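Local structure of CHAD domain (Ricinus communis, 6QV5) at residues 82-87 with 154-159; 199-204 with 239-244. The protein probably binds inorganic polyphosphate as an all-helical CHAD module, and also carries a zinc ion in the crystal. One frame throughout, in Å; residues are numbered along the deposited sequence.

Interaction 1: 82-87 with 154-159; sequences PALQDD and LTLGAW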
# COMPACT_ATOMS: atom_id res chain seq x y z
N PRO A 82 4.41 17.33 11.87
CA PRO A 82 4.92 16.06 12.42
C PRO A 82 3.94 15.28 13.30
O PRO A 82 3.99 14.05 13.28
CB PRO A 82 6.18 16.47 13.20
CG PRO A 82 6.01 17.93 13.45
CD PRO A 82 5.30 18.46 12.25
N ALA A 83 3.05 15.98 14.03
CA ALA A 83 2.04 15.38 14.90
C ALA A 83 1.04 14.53 14.10
O ALA A 83 0.67 13.44 14.55
CB ALA A 83 1.30 16.45 15.69
N LEU A 84 0.63 15.02 12.90
CA LEU A 84 -0.29 14.32 12.01
C LEU A 84 0.38 13.10 11.39
O LEU A 84 -0.24 12.04 11.31
CB LEU A 84 -0.84 15.24 10.90
CG LEU A 84 -1.90 16.27 11.31
CD1 LEU A 84 -2.15 17.25 10.18
CD2 LEU A 84 -3.21 15.61 11.69
N GLN A 85 1.67 13.24 11.00
CA GLN A 85 2.49 12.17 10.41
C GLN A 85 2.68 11.00 11.37
O GLN A 85 2.76 9.85 10.92
CB GLN A 85 3.84 12.72 9.91
CG GLN A 85 3.72 13.56 8.65
CD GLN A 85 5.07 14.01 8.13
OE1 GLN A 85 5.67 14.96 8.64
NE2 GLN A 85 5.57 13.33 7.11
N ASP A 86 2.73 11.27 12.69
CA ASP A 86 2.85 10.26 13.74
C ASP A 86 1.55 9.46 13.86
O ASP A 86 1.60 8.24 14.04
CB ASP A 86 3.20 10.90 15.10
CG ASP A 86 4.56 11.58 15.19
OD1 ASP A 86 5.44 11.28 14.35
OD2 ASP A 86 4.75 12.41 16.10
N ASP A 87 0.40 10.15 13.74
CA ASP A 87 -0.93 9.54 13.81
C ASP A 87 -1.26 8.73 12.55
O ASP A 87 -1.98 7.73 12.64
CB ASP A 87 -2.01 10.60 14.09
CG ASP A 87 -1.85 11.36 15.40
OD1 ASP A 87 -1.53 10.71 16.43
OD2 ASP A 87 -2.06 12.59 15.40
N LEU A 154 -10.16 14.86 10.93
CA LEU A 154 -10.66 16.22 11.03
C LEU A 154 -9.51 17.23 10.87
O LEU A 154 -9.66 18.18 10.10
CB LEU A 154 -11.38 16.41 12.38
CG LEU A 154 -12.13 17.72 12.61
CD1 LEU A 154 -13.42 17.77 11.81
CD2 LEU A 154 -12.44 17.89 14.09
N THR A 155 -8.38 17.02 11.58
CA THR A 155 -7.20 17.90 11.53
C THR A 155 -6.53 17.85 10.14
O THR A 155 -6.09 18.89 9.67
CB THR A 155 -6.24 17.61 12.70
OG1 THR A 155 -6.99 17.54 13.91
CG2 THR A 155 -5.17 18.69 12.86
N LEU A 156 -6.50 16.66 9.49
CA LEU A 156 -5.93 16.50 8.14
C LEU A 156 -6.74 17.29 7.11
O LEU A 156 -6.16 17.99 6.29
CB LEU A 156 -5.85 15.02 7.72
CG LEU A 156 -4.52 14.30 7.94
CD1 LEU A 156 -4.68 12.82 7.69
CD2 LEU A 156 -3.42 14.85 7.03
N GLY A 157 -8.07 17.17 7.19
CA GLY A 157 -9.02 17.85 6.32
C GLY A 157 -8.96 19.36 6.46
O GLY A 157 -9.01 20.08 5.46
N ALA A 158 -8.81 19.84 7.72
CA ALA A 158 -8.69 21.26 8.06
C ALA A 158 -7.38 21.84 7.54
O ALA A 158 -7.37 22.97 7.04
CB ALA A 158 -8.79 21.45 9.57
N TRP A 159 -6.28 21.07 7.65
CA TRP A 159 -4.95 21.45 7.18
C TRP A 159 -4.93 21.49 5.64
O TRP A 159 -4.36 22.42 5.07
CB TRP A 159 -3.88 20.49 7.73
CG TRP A 159 -2.52 20.65 7.10
CD1 TRP A 159 -1.57 21.57 7.43
CD2 TRP A 159 -1.98 19.87 6.03
NE1 TRP A 159 -0.47 21.42 6.62
CE2 TRP A 159 -0.70 20.38 5.74
CE3 TRP A 159 -2.47 18.80 5.26
CZ2 TRP A 159 0.11 19.86 4.73
CZ3 TRP A 159 -1.67 18.28 4.26
CH2 TRP A 159 -0.39 18.80 4.01

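Interaction 2: 199-204 with 239-244; sequences ASAHRT and EELGRH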
# COMPACT_ATOMS: atom_id res chain seq x y z
N ALA A 199 16.71 -5.29 0.75
CA ALA A 199 16.70 -3.82 0.71
C ALA A 199 16.46 -3.24 -0.68
O ALA A 199 15.70 -2.28 -0.82
CB ALA A 199 17.99 -3.27 1.30
N SER A 200 17.10 -3.83 -1.72
CA SER A 200 16.97 -3.39 -3.11
C SER A 200 15.61 -3.77 -3.71
O SER A 200 15.03 -2.97 -4.44
CB SER A 200 18.11 -3.95 -3.96
OG SER A 200 19.36 -3.48 -3.50
N ALA A 201 15.11 -4.99 -3.40
CA ALA A 201 13.82 -5.50 -3.88
C ALA A 201 12.64 -4.71 -3.30
O ALA A 201 11.66 -4.47 -4.01
CB ALA A 201 13.68 -6.98 -3.55
N HIS A 202 12.75 -4.30 -2.01
CA HIS A 202 11.75 -3.50 -1.30
C HIS A 202 11.68 -2.08 -1.88
O HIS A 202 10.58 -1.55 -2.03
CB HIS A 202 12.04 -3.49 0.21
CG HIS A 202 11.39 -2.38 0.97
ND1 HIS A 202 10.04 -2.40 1.29
CD2 HIS A 202 11.93 -1.23 1.45
CE1 HIS A 202 9.81 -1.28 1.94
NE2 HIS A 202 10.91 -0.54 2.06
N ARG A 203 12.86 -1.49 -2.19
CA ARG A 203 12.99 -0.15 -2.78
C ARG A 203 12.32 -0.07 -4.15
O ARG A 203 11.68 0.93 -4.45
CB ARG A 203 14.46 0.27 -2.87
CG ARG A 203 14.96 0.99 -1.62
CD ARG A 203 16.39 1.48 -1.80
NE ARG A 203 17.37 0.41 -1.64
CZ ARG A 203 18.65 0.49 -1.98
NH1 ARG A 203 19.13 1.61 -2.51
NH2 ARG A 203 19.46 -0.54 -1.81
N THR A 204 12.46 -1.14 -4.97
CA THR A 204 11.87 -1.24 -6.31
C THR A 204 10.34 -1.35 -6.19
O THR A 204 9.64 -0.66 -6.93
CB THR A 204 12.51 -2.40 -7.09
OG1 THR A 204 13.94 -2.26 -7.06
CG2 THR A 204 12.05 -2.47 -8.55
N GLU A 239 3.02 -7.05 -8.35
CA GLU A 239 2.45 -8.38 -8.15
C GLU A 239 3.55 -9.42 -7.90
O GLU A 239 3.40 -10.28 -7.04
CB GLU A 239 1.59 -8.77 -9.37
CG GLU A 239 0.73 -10.00 -9.19
CD GLU A 239 0.18 -10.56 -10.48
OE1 GLU A 239 -0.74 -9.94 -11.06
OE2 GLU A 239 0.68 -11.63 -10.92
N GLU A 240 4.67 -9.32 -8.66
CA GLU A 240 5.81 -10.24 -8.56
C GLU A 240 6.61 -10.04 -7.28
O GLU A 240 6.85 -11.01 -6.56
CB GLU A 240 6.70 -10.15 -9.82
CG GLU A 240 7.90 -11.09 -9.84
CD GLU A 240 7.67 -12.58 -9.67
OE1 GLU A 240 6.61 -13.09 -10.12
OE2 GLU A 240 8.56 -13.25 -9.10
N LEU A 241 7.04 -8.79 -6.99
CA LEU A 241 7.80 -8.47 -5.78
C LEU A 241 6.97 -8.62 -4.50
O LEU A 241 7.52 -8.94 -3.45
CB LEU A 241 8.42 -7.06 -5.86
CG LEU A 241 9.55 -6.86 -6.88
CD1 LEU A 241 9.65 -5.40 -7.28
CD2 LEU A 241 10.89 -7.36 -6.35
N GLY A 242 5.65 -8.39 -4.62
CA GLY A 242 4.69 -8.52 -3.53
C GLY A 242 4.46 -9.96 -3.12
O GLY A 242 4.24 -10.24 -1.94
N ARG A 243 4.52 -10.89 -4.11
CA ARG A 243 4.36 -12.34 -3.93
C ARG A 243 5.47 -12.87 -3.00
O ARG A 243 5.17 -13.59 -2.05
CB ARG A 243 4.39 -13.05 -5.30
CG ARG A 243 4.38 -14.58 -5.23
CD ARG A 243 4.90 -15.24 -6.50
NE ARG A 243 6.28 -14.84 -6.83
CZ ARG A 243 7.38 -15.40 -6.33
NH1 ARG A 243 7.28 -16.40 -5.47
NH2 ARG A 243 8.57 -14.96 -6.70
N HIS A 244 6.74 -12.49 -3.28
CA HIS A 244 7.90 -12.88 -2.48
C HIS A 244 7.89 -12.20 -1.11
O HIS A 244 8.37 -12.78 -0.14
CB HIS A 244 9.21 -12.58 -3.24
CG HIS A 244 10.43 -13.14 -2.58
ND1 HIS A 244 10.87 -14.42 -2.86
CD2 HIS A 244 11.24 -12.59 -1.65
CE1 HIS A 244 11.94 -14.60 -2.11
NE2 HIS A 244 12.21 -13.53 -1.36

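Interaction 1: 82-87 with 154-159
Leu84 reaches from the first turn of helix 82-108 to Thr155, Leu156 and Trp159 on helix 147-163. Its CB starts out toward the second helix. The first torsion (chi1 -74°) sets CG anti to the carbonyl carbon, and from there the chain runs on to the opposing backbone. At the fork the two methyls part. CD2 lies 3.8 Å from both CB and CG2 of Thr155, and its next neighbours are the backbone N and the CG of Leu156. CD1 meets CD2 of Leu156 at 4.2 Å. It also comes within 4.4 Å of CB of Trp159. The contact rests on carbon packing, and the side chains meet through apolar atoms.

The CHAD domain is all-helical and of four-helix-bundle type; here the start of helix 82-108 packs on helix 147-163. The short segments run closer to antiparallel than parallel, at 136°, with their axes 10.9 Å apart at closest approach. Leu84 has the largest contact of the segment residues.

Thr155 presents its carbon side to Leu84. Its CG2 is anti to the backbone N, while OG1 bonds back to the carbonyl of Arg151 in its own helix. Leu84 and Leu156 pass each other in opposite directions. Leu156 also packs on Leu38 of helix 26-42 and Leu67 of helix 54-73, and Trp159 on Leu34 and Leu71 of the same two helices.

Interaction 2: 199-204 with 239-244
Two helices of the later half of the CHAD domain, 198-217 and 224-260, meet here in a small helix-helix contact carried by Leu241. This side chain starts toward the other helix, and a chi1 of -69° places CG anti to the carbonyl carbon. Both methyls lie close to the carbonyl O of Ala201, CD2 at 3.8 Å and CD1 at 3.9 Å. CD2 also meets CB of Ala201 at 4.0 Å. CD1 also sits 4.0 Å from CG2 of Thr204, with CB of Thr204 just behind. The side chains of Thr204 and Leu241 cross at about a right angle. The CA atoms of Ala201 and Leu241 are 7.0 Å apart, the nearest pair across the segments.

Thr204 has its hydroxyl turned back to its own helix. OG1 donates to Ser200 O at 2.9 Å, from the opposite face of that carbonyl to the backbone N of Thr204. The carbonyl thus holds two donors, and the methyl is the branch that meets Leu241.

On the second helix, an intrahelical salt bridge joins residues three apart, Glu240 and Arg243. Arg243 NH2 meets Glu240 OE2 at 2.9 Å, from above the carboxylate plane. The same OE2 also accepts from the backbone N of Asp285, and Arg243 NH1 bonds to Arg282 O. These bonds join helix 224-260 to the link between helices 265-281 and 286-293. Leu241 itself packs on Ala284 and on Ile289 of helix 286-293, while Thr204 touches Met193, just after helix 171-192.

In the fold
From the N terminus the chain passes helices 26-42, 45-50 and 54-73 before interaction 1 opens at the start of helix 82-108. Interaction 1 closes on helix 147-163, and the 66 residues between its segments, mostly helix, include helix 122-145. The chain then runs through helix 171-192. Interaction 2 opens on helix 198-217 and closes on helix 224-260, a shorter loop of 34 residues. The two loops follow in series; they neither nest nor cross. The centres of interactions 1 and 2 are about 30 Å apart, on opposite sides of the chain's centre. Interaction 1 joins helices 82-108 and 147-163, and interaction 2 joins helices 198-217 and 224-260 farther along.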